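Local coordinates for protein VirX1 (Cyanophage Syn10, PDB 6QGM) that iodinates diverse substrates, acting as a marine viral halogenase of the tryptophan halogenase family, probably with flavin as cofactor, at residues F130-V134 against S463-A467; S245-N250 against Y417-C421; R263-H268 against P285-I290. All blocks are in the same frame, centred on the assembly; numbering follows the deposited sequence.

Contact 1 of 3, residues F130-V134 against S463-A467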
loop_
_atom_site.group_PDB
_atom_site.type_symbol
_atom_site.label_atom_id
_atom_site.label_comp_id
_atom_site.label_asym_id
_atom_site.label_seq_id
_atom_site.Cartn_x
_atom_site.Cartn_y
_atom_site.Cartn_z
ATOM N N PHE B 130 -9.081 9.976 28.243
ATOM C CA PHE B 130 -9.051 9.973 26.756
ATOM C C PHE B 130 -10.461 9.683 26.231
ATOM O O PHE B 130 -10.956 10.451 25.355
ATOM C CB PHE B 130 -8.059 8.974 26.160
ATOM C CG PHE B 130 -8.181 8.869 24.658
ATOM C CD1 PHE B 130 -7.684 9.868 23.838
ATOM C CD2 PHE B 130 -8.852 7.798 24.070
ATOM C CE1 PHE B 130 -7.827 9.781 22.462
ATOM C CE2 PHE B 130 -8.975 7.703 22.693
ATOM C CZ PHE B 130 -8.470 8.702 21.892
ATOM N N ALA B 131 -11.101 8.618 26.737
ATOM C CA ALA B 131 -12.423 8.166 26.248
ATOM C C ALA B 131 -13.456 9.289 26.480
ATOM O O ALA B 131 -14.220 9.606 25.552
ATOM C CB ALA B 131 -12.806 6.879 26.934
ATOM N N ARG B 132 -13.456 9.877 27.682
ATOM C CA ARG B 132 -14.350 10.991 28.065
ATOM C C ARG B 132 -14.131 12.151 27.108
ATOM O O ARG B 132 -15.108 12.803 26.750
ATOM C CB ARG B 132 -14.054 11.472 29.482
ATOM C CG ARG B 132 -13.940 10.359 30.505
ATOM C CD ARG B 132 -14.656 10.736 31.770
ATOM N NE ARG B 132 -14.322 9.796 32.827
ATOM C CZ ARG B 132 -13.436 10.010 33.785
ATOM N NH1 ARG B 132 -12.781 11.160 33.862
ATOM N NH2 ARG B 132 -13.226 9.070 34.688
ATOM N N PHE B 133 -12.875 12.397 26.735
ATOM C CA PHE B 133 -12.457 13.581 25.958
ATOM C C PHE B 133 -12.812 13.398 24.483
ATOM O O PHE B 133 -12.771 14.392 23.775
ATOM C CB PHE B 133 -10.962 13.843 26.137
ATOM C CG PHE B 133 -10.458 15.119 25.504
ATOM C CD1 PHE B 133 -10.577 16.335 26.162
ATOM C CD2 PHE B 133 -9.871 15.107 24.250
ATOM C CE1 PHE B 133 -10.119 17.508 25.571
ATOM C CE2 PHE B 133 -9.407 16.280 23.675
ATOM C CZ PHE B 133 -9.529 17.480 24.329
ATOM N N VAL B 134 -13.140 12.198 24.012
ATOM C CA VAL B 134 -13.389 11.981 22.550
ATOM C C VAL B 134 -14.745 11.321 22.305
ATOM O O VAL B 134 -15.183 11.324 21.143
ATOM C CB VAL B 134 -12.267 11.167 21.887
ATOM C CG1 VAL B 134 -10.933 11.881 22.032
ATOM C CG2 VAL B 134 -12.212 9.736 22.424
ATOM N N SER B 463 -6.642 3.384 19.497
ATOM C CA SER B 463 -6.422 4.631 20.265
ATOM C C SER B 463 -6.932 4.456 21.705
ATOM O O SER B 463 -6.188 4.822 22.627
ATOM C CB SER B 463 -7.034 5.815 19.573
ATOM O OG SER B 463 -6.228 6.208 18.483
ATOM N N PHE B 464 -8.117 3.870 21.903
ATOM C CA PHE B 464 -8.717 3.715 23.251
ATOM C C PHE B 464 -7.887 2.738 24.100
ATOM O O PHE B 464 -7.758 2.941 25.311
ATOM C CB PHE B 464 -10.159 3.221 23.154
ATOM C CG PHE B 464 -11.115 4.217 22.555
ATOM C CD1 PHE B 464 -11.668 5.231 23.322
ATOM C CD2 PHE B 464 -11.431 4.148 21.209
ATOM C CE1 PHE B 464 -12.532 6.152 22.754
ATOM C CE2 PHE B 464 -12.300 5.066 20.641
ATOM C CZ PHE B 464 -12.829 6.080 21.412
ATOM N N ILE B 465 -7.342 1.705 23.472
ATOM C CA ILE B 465 -6.595 0.597 24.139
ATOM C C ILE B 465 -5.212 1.097 24.590
ATOM O O ILE B 465 -4.910 0.948 25.791
ATOM C CB ILE B 465 -6.500 -0.624 23.204
ATOM C CG1 ILE B 465 -7.882 -1.131 22.779
ATOM C CG2 ILE B 465 -5.683 -1.736 23.853
ATOM C CD1 ILE B 465 -8.858 -1.334 23.916
ATOM N N ILE B 466 -4.413 1.676 23.694
ATOM C CA ILE B 466 -3.047 2.180 24.041
ATOM C C ILE B 466 -3.142 3.425 24.946
ATOM O O ILE B 466 -2.254 3.587 25.809
ATOM C CB ILE B 466 -2.167 2.408 22.790
ATOM C CG1 ILE B 466 -2.693 3.520 21.884
ATOM C CG2 ILE B 466 -1.973 1.104 22.030
ATOM C CD1 ILE B 466 -1.819 3.798 20.691
ATOM N N ALA B 467 -4.187 4.244 24.799
ATOM C CA ALA B 467 -4.506 5.359 25.731
ATOM C C ALA B 467 -4.704 4.804 27.145
ATOM O O ALA B 467 -4.052 5.329 28.083
ATOM C CB ALA B 467 -5.729 6.123 25.282
#
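An aromatic helix-to-helix contact joins two short helices of the halogenase fold, with F130 on helix 129-134 and F464 on helix 462-468 forming an edge-to-face pair at its middle. The helices run roughly antiparallel: the axes of the two short segments approach to 10.5 Å, and their directions differ by 144°. The ring of F130 presents its edge to one face of F464, with centroids 5.3 Å apart and planes at 66°. Its CE2 atom does the touching, lying 3.7 Å from F464 CD1 and toward the rim of that face rather than over the middle. CG of F130 is anti to the backbone N (chi1 173°), which sends the ring across the gap and along one turn of the opposite helix. There A467 CB sits 3.7 Å from F130 CG, and one turn earlier S463 CB comes within 4.0 Å of F130 CZ. F464 answers by reaching back over helix 129-134. The CE1 atom of its ring meets V134 CG2 at 3.6 Å, and the CA atom of A131, 4.0 Å from the same F464 CE1, lies at the ring edge. No hydrogen bond crosses the interface; the fit depends on aromatic and aliphatic carbon alone, and every residue that touches is buried. Further rings extend this apolar layer. F130 makes a second edge-to-face pair with W114 of helix 113-120, and F464 meets Y94 of strand 91-95, an outer strand of the seven-stranded mixed sheet. Other helices also pack on the pair, 494-512 on R132 and 382-408 on I465.

Contact 2 of 3, residues S245-N250 against Y417-C421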
loop_
_atom_site.group_PDB
_atom_site.type_symbol
_atom_site.label_atom_id
_atom_site.label_comp_id
_atom_site.label_asym_id
_atom_site.label_seq_id
_atom_site.Cartn_x
_atom_site.Cartn_y
_atom_site.Cartn_z
ATOM N N SER B 245 -2.221 -19.203 18.469
ATOM C CA SER B 245 -1.390 -19.427 19.690
ATOM C C SER B 245 -0.061 -18.659 19.630
ATOM O O SER B 245 0.576 -18.503 20.697
ATOM C CB SER B 245 -1.155 -20.891 19.968
ATOM O OG SER B 245 -0.995 -21.611 18.768
ATOM N N LYS B 246 0.341 -18.187 18.448
ATOM C CA LYS B 246 1.572 -17.378 18.278
ATOM C C LYS B 246 1.393 -15.956 18.821
ATOM O O LYS B 246 2.434 -15.387 19.175
ATOM C CB LYS B 246 2.021 -17.432 16.814
ATOM C CG LYS B 246 3.071 -18.514 16.551
ATOM C CD LYS B 246 2.867 -19.451 15.360
ATOM C CE LYS B 246 3.521 -20.782 15.660
ATOM N NZ LYS B 246 3.767 -21.554 14.419
ATOM N N LYS B 247 0.169 -15.416 18.924
ATOM C CA LYS B 247 -0.063 -14.042 19.485
ATOM C C LYS B 247 -1.087 -14.044 20.636
ATOM O O LYS B 247 -1.083 -13.068 21.453
ATOM C CB LYS B 247 -0.494 -13.061 18.388
ATOM C CG LYS B 247 -1.680 -13.519 17.554
ATOM C CD LYS B 247 -1.887 -12.687 16.333
ATOM C CE LYS B 247 -3.204 -13.002 15.686
ATOM N NZ LYS B 247 -3.375 -12.205 14.455
ATOM N N LEU B 248 -1.955 -15.053 20.702
ATOM C CA LEU B 248 -2.975 -15.188 21.768
ATOM C C LEU B 248 -2.769 -16.530 22.475
ATOM O O LEU B 248 -2.911 -17.573 21.817
ATOM C CB LEU B 248 -4.369 -15.079 21.136
ATOM C CG LEU B 248 -4.698 -13.737 20.505
ATOM C CD1 LEU B 248 -5.932 -13.847 19.622
ATOM C CD2 LEU B 248 -4.899 -12.679 21.584
ATOM N N ALA B 249 -2.478 -16.486 23.775
ATOM C CA ALA B 249 -2.079 -17.658 24.587
ATOM C C ALA B 249 -3.307 -18.434 25.079
ATOM O O ALA B 249 -3.133 -19.581 25.488
ATOM C CB ALA B 249 -1.220 -17.193 25.732
ATOM N N ASN B 250 -4.494 -17.836 25.051
ATOM C CA ASN B 250 -5.707 -18.392 25.710
ATOM C C ASN B 250 -6.291 -19.504 24.834
ATOM O O ASN B 250 -6.624 -19.245 23.692
ATOM C CB ASN B 250 -6.695 -17.272 26.071
ATOM C CG ASN B 250 -6.120 -16.320 27.097
ATOM O OD1 ASN B 250 -5.202 -16.686 27.818
ATOM N ND2 ASN B 250 -6.657 -15.109 27.178
ATOM N N TYR B 417 2.462 -15.504 32.932
ATOM C CA TYR B 417 1.508 -15.273 31.816
ATOM C C TYR B 417 1.697 -13.866 31.263
ATOM O O TYR B 417 1.851 -13.721 30.037
ATOM C CB TYR B 417 0.066 -15.507 32.259
ATOM C CG TYR B 417 -0.969 -15.179 31.219
ATOM C CD1 TYR B 417 -1.340 -16.085 30.247
ATOM C CD2 TYR B 417 -1.604 -13.950 31.223
ATOM C CE1 TYR B 417 -2.295 -15.773 29.292
ATOM C CE2 TYR B 417 -2.573 -13.622 30.287
ATOM C CZ TYR B 417 -2.918 -14.539 29.313
ATOM O OH TYR B 417 -3.860 -14.217 28.381
ATOM N N TRP B 418 1.702 -12.864 32.145
ATOM C CA TRP B 418 1.779 -11.429 31.760
ATOM C C TRP B 418 3.210 -11.083 31.351
ATOM O O TRP B 418 3.366 -10.266 30.428
ATOM C CB TRP B 418 1.236 -10.531 32.884
ATOM C CG TRP B 418 -0.259 -10.537 32.925
ATOM C CD1 TRP B 418 -1.066 -11.144 33.838
ATOM C CD2 TRP B 418 -1.129 -9.961 31.935
ATOM N NE1 TRP B 418 -2.378 -10.966 33.504
ATOM C CE2 TRP B 418 -2.450 -10.248 32.340
ATOM C CE3 TRP B 418 -0.921 -9.218 30.767
ATOM C CZ2 TRP B 418 -3.553 -9.823 31.604
ATOM C CZ3 TRP B 418 -2.009 -8.808 30.043
ATOM C CH2 TRP B 418 -3.303 -9.083 30.468
ATOM N N LYS B 419 4.218 -11.708 31.976
ATOM C CA LYS B 419 5.631 -11.547 31.544
ATOM C C LYS B 419 5.733 -12.029 30.090
ATOM O O LYS B 419 6.383 -11.329 29.295
ATOM C CB LYS B 419 6.602 -12.227 32.503
ATOM C CG LYS B 419 7.925 -11.482 32.650
ATOM C CD LYS B 419 8.978 -12.219 33.440
ATOM C CE LYS B 419 10.396 -12.017 32.913
ATOM N NZ LYS B 419 11.238 -13.234 33.076
ATOM N N TRP B 420 5.053 -13.129 29.735
ATOM C CA TRP B 420 5.079 -13.662 28.345
ATOM C C TRP B 420 4.414 -12.669 27.388
ATOM O O TRP B 420 4.988 -12.406 26.310
ATOM C CB TRP B 420 4.417 -15.031 28.199
ATOM C CG TRP B 420 4.515 -15.540 26.788
ATOM C CD1 TRP B 420 5.596 -16.148 26.211
ATOM C CD2 TRP B 420 3.528 -15.420 25.751
ATOM N NE1 TRP B 420 5.352 -16.413 24.892
ATOM C CE2 TRP B 420 4.081 -15.993 24.586
ATOM C CE3 TRP B 420 2.243 -14.865 25.681
ATOM C CZ2 TRP B 420 3.382 -16.045 23.377
ATOM C CZ3 TRP B 420 1.549 -14.926 24.484
ATOM C CH2 TRP B 420 2.115 -15.507 23.348
ATOM N N CYS B 421 3.230 -12.174 27.758
ATOM C CA CYS B 421 2.374 -11.312 26.903
ATOM C C CYS B 421 3.086 -9.990 26.577
ATOM O O CYS B 421 2.936 -9.536 25.433
ATOM C CB CYS B 421 1.035 -11.030 27.564
ATOM S SG CYS B 421 -0.063 -12.469 27.576
#
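A249 and N250, near the end of the loop between strands 241-243 and 252-258, meet Y417 and W420 on helix 416-424. The apolar part centres on the methyl group of A249, which points at the helix and touches both aromatic side chains: its CB lies 4.0 Å from Y417 CE1 and 3.8 Å from W420 CZ3. Three residues apart, Y417 and W420 lie on the same side of the helix; with CG anti to the backbone N (chi1 175° and -178°) both rings reach out toward the loop. The indole carries its six-membered ring back toward the start of the loop, where K246 O approaches its edge, 4.2 Å from W420 CH2. Within the helix, C421 SG lies over one face of Y417, toward the rim.

The polar part rests on a hydrogen bond between buried groups, Y417 OH donating to N250 OD1 at 2.9 Å. The hydroxyl approaches from the flank of the carbonyl, with a C=O...O angle of 102°, and is tilted from the carbonyl plane. Amide and phenol planes are nearly parallel. Charged groups gather around the contact: K247 NZ hydrogen-bonds to S400 and forms a salt bridge with D401, both on helix 382-408, and R299 makes a cation-pi contact with W420. The chemistry thus changes along the loop, from a partly exposed indole beside backbone carbonyls to a buried amide engaged by Y417 through OD1 and by E352 through ND2, which ties the end of the loop to helix 416-424 and to E352.

Contact 3 of 3, residues R263-H268 against P285-I290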
loop_
_atom_site.group_PDB
_atom_site.type_symbol
_atom_site.label_atom_id
_atom_site.label_comp_id
_atom_site.label_asym_id
_atom_site.label_seq_id
_atom_site.Cartn_x
_atom_site.Cartn_y
_atom_site.Cartn_z
ATOM N N ARG B 263 -29.745 -6.015 41.705
ATOM C CA ARG B 263 -30.007 -6.083 40.246
ATOM C C ARG B 263 -29.976 -4.698 39.593
ATOM O O ARG B 263 -29.371 -4.565 38.521
ATOM C CB ARG B 263 -31.350 -6.771 40.036
ATOM C CG ARG B 263 -31.735 -6.957 38.581
ATOM C CD ARG B 263 -33.189 -7.335 38.578
ATOM N NE ARG B 263 -33.625 -7.726 37.265
ATOM C CZ ARG B 263 -34.855 -7.590 36.798
ATOM N NH1 ARG B 263 -35.796 -7.057 37.556
ATOM N NH2 ARG B 263 -35.138 -7.994 35.577
ATOM N N GLU B 264 -30.651 -3.716 40.189
ATOM C CA GLU B 264 -30.722 -2.320 39.663
ATOM C C GLU B 264 -29.291 -1.778 39.575
ATOM O O GLU B 264 -28.950 -1.328 38.478
ATOM C CB GLU B 264 -31.603 -1.453 40.560
ATOM C CG GLU B 264 -33.076 -1.841 40.507
ATOM C CD GLU B 264 -34.026 -0.890 41.222
ATOM O OE1 GLU B 264 -33.694 0.310 41.332
ATOM O OE2 GLU B 264 -35.105 -1.339 41.682
ATOM N N GLU B 265 -28.491 -1.877 40.647
ATOM C CA GLU B 265 -27.105 -1.338 40.725
ATOM C C GLU B 265 -26.152 -2.098 39.788
ATOM O O GLU B 265 -25.243 -1.465 39.227
ATOM C CB GLU B 265 -26.550 -1.416 42.152
ATOM C CG GLU B 265 -27.035 -0.325 43.087
ATOM C CD GLU B 265 -26.157 -0.124 44.333
ATOM O OE1 GLU B 265 -24.929 -0.382 44.262
ATOM O OE2 GLU B 265 -26.667 0.346 45.378
ATOM N N GLU B 266 -26.349 -3.408 39.626
ATOM C CA GLU B 266 -25.350 -4.349 39.040
ATOM C C GLU B 266 -25.531 -4.505 37.530
ATOM O O GLU B 266 -24.535 -4.823 36.867
ATOM C CB GLU B 266 -25.491 -5.735 39.662
ATOM C CG GLU B 266 -24.886 -5.881 41.038
ATOM C CD GLU B 266 -24.696 -7.347 41.392
ATOM O OE1 GLU B 266 -23.738 -7.973 40.838
ATOM O OE2 GLU B 266 -25.528 -7.873 42.171
ATOM N N MET B 267 -26.753 -4.354 37.019
ATOM C CA MET B 267 -27.090 -4.592 35.593
ATOM C C MET B 267 -26.489 -3.474 34.745
ATOM O O MET B 267 -27.217 -2.549 34.339
ATOM C CB MET B 267 -28.604 -4.657 35.381
ATOM C CG MET B 267 -28.977 -5.168 34.024
ATOM S SD MET B 267 -30.752 -5.081 33.775
ATOM C CE MET B 267 -31.318 -6.002 35.207
ATOM N N HIS B 268 -25.188 -3.578 34.476
ATOM C CA HIS B 268 -24.389 -2.505 33.842
ATOM C C HIS B 268 -24.652 -2.438 32.337
ATOM O O HIS B 268 -24.788 -3.483 31.673
ATOM C CB HIS B 268 -22.908 -2.650 34.203
ATOM C CG HIS B 268 -22.648 -2.305 35.632
ATOM N ND1 HIS B 268 -21.560 -2.759 36.311
ATOM C CD2 HIS B 268 -23.361 -1.575 36.517
ATOM C CE1 HIS B 268 -21.598 -2.317 37.548
ATOM N NE2 HIS B 268 -22.689 -1.590 37.696
ATOM N N PRO B 285 -24.066 -8.635 31.948
ATOM C CA PRO B 285 -25.356 -8.472 32.610
ATOM C C PRO B 285 -26.508 -8.778 31.646
ATOM O O PRO B 285 -26.546 -8.209 30.574
ATOM C CB PRO B 285 -25.419 -6.994 33.025
ATOM C CG PRO B 285 -23.995 -6.481 32.836
ATOM C CD PRO B 285 -23.380 -7.349 31.749
ATOM N N LEU B 286 -27.389 -9.693 32.046
ATOM C CA LEU B 286 -28.683 -9.950 31.366
ATOM C C LEU B 286 -29.818 -9.539 32.298
ATOM O O LEU B 286 -29.546 -9.060 33.408
ATOM C CB LEU B 286 -28.768 -11.432 30.997
ATOM C CG LEU B 286 -27.718 -11.919 30.004
ATOM C CD1 LEU B 286 -27.921 -13.389 29.714
ATOM C CD2 LEU B 286 -27.757 -11.109 28.725
ATOM N N TRP B 287 -31.053 -9.676 31.835
ATOM C CA TRP B 287 -32.247 -9.177 32.562
ATOM C C TRP B 287 -32.347 -9.917 33.900
ATOM O O TRP B 287 -32.588 -9.240 34.896
ATOM C CB TRP B 287 -33.496 -9.336 31.685
ATOM C CG TRP B 287 -34.732 -8.685 32.204
ATOM C CD1 TRP B 287 -35.930 -9.281 32.443
ATOM C CD2 TRP B 287 -34.905 -7.299 32.549
ATOM N NE1 TRP B 287 -36.838 -8.368 32.911
ATOM C CE2 TRP B 287 -36.238 -7.137 32.983
ATOM C CE3 TRP B 287 -34.069 -6.178 32.537
ATOM C CZ2 TRP B 287 -36.744 -5.909 33.405
ATOM C CZ3 TRP B 287 -34.573 -4.967 32.959
ATOM C CH2 TRP B 287 -35.899 -4.831 33.368
ATOM N N ASN B 288 -32.069 -11.228 33.919
ATOM C CA ASN B 288 -32.378 -12.150 35.047
ATOM C C ASN B 288 -31.117 -12.633 35.775
ATOM O O ASN B 288 -31.272 -13.278 36.836
ATOM C CB ASN B 288 -33.200 -13.356 34.582
ATOM C CG ASN B 288 -32.577 -14.162 33.463
ATOM O OD1 ASN B 288 -31.605 -13.748 32.837
ATOM N ND2 ASN B 288 -33.156 -15.314 33.184
ATOM N N ARG B 289 -29.917 -12.341 35.265
ATOM C CA ARG B 289 -28.652 -12.919 35.815
ATOM C C ARG B 289 -27.427 -12.216 35.223
ATOM O O ARG B 289 -27.611 -11.452 34.239
ATOM C CB ARG B 289 -28.574 -14.403 35.462
ATOM C CG ARG B 289 -28.347 -14.673 33.980
ATOM C CD ARG B 289 -29.049 -15.933 33.537
ATOM N NE ARG B 289 -28.584 -16.426 32.246
ATOM C CZ ARG B 289 -29.227 -16.297 31.090
ATOM N NH1 ARG B 289 -30.385 -15.641 31.009
ATOM N NH2 ARG B 289 -28.693 -16.829 30.003
ATOM N N ILE B 290 -26.242 -12.488 35.791
ATOM C CA ILE B 290 -24.918 -12.138 35.199
ATOM C C ILE B 290 -24.316 -13.410 34.597
ATOM O O ILE B 290 -24.236 -14.410 35.332
ATOM C CB ILE B 290 -23.982 -11.531 36.260
ATOM C CG1 ILE B 290 -24.604 -10.323 36.962
ATOM C CG2 ILE B 290 -22.618 -11.194 35.665
ATOM C CD1 ILE B 290 -23.889 -9.942 38.240
#
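R263 and W287 dominate the first shell of this contact, in which the tip of the hairpin between strands 279-285 and 290-296 meets the short helix 263-266. Two guanidinium nitrogens hydrogen-bond side-on to one backbone oxygen: R263 NE lies 3.0 Å from W287 O, nearly in line with the carbonyl bond (171°), and R263 NH2 lies 2.9 Å from W287 O, above the carbonyl plane. The same group makes a cation-pi contact, its CZ 4.2 Å from the centroid of the six-membered ring of W287 and close to the ring normal. The planes are 64° apart, directing NH2 at the face instead of laying the guanidinium flat on it. The extended R263 chain, from CG to NE, carries the group this far from its helix.

Beside it, M267 SD makes an oblique Met-aromatic contact, 3.7 Å from W287 CE3, while H268 O packs 3.3 Å from P285 CG. An inverse gamma turn centred on M267 leads the chain out of the helix. Across the turn of the hairpin, L286 N hydrogen-bonds to R289 O at 2.8 Å, and R289 NH1 hydrogen-bonds to N288 OD1. Helix 518-527 packs against the contact, stacking Y527 on W287 and placing L522 against M267 and W287; strand 252-258 flanks I290 on the sheet side.

Overall arrangement
Along the chain, contact 3 is nested inside contact 2, itself nested inside contact 1. None touches another: their centres stand 24 to 31 Å apart. Contact 1 is wholly buried and purely apolar, helix against helix. Contact 2 is partly buried, a loop against a helix, and combines a methyl-aromatic core with hydrogen bonding. Contact 3, also largely buried, pairs a hairpin tip with a helix end and turns on an arginine that combines hydrogen bonds to a backbone oxygen with a cation-pi contact. Helix 382-408 borders both contacts 1 and 2; strand 252-258 links contacts 2 and 3, while the same sheet reaches contact 1 through strand 91-95.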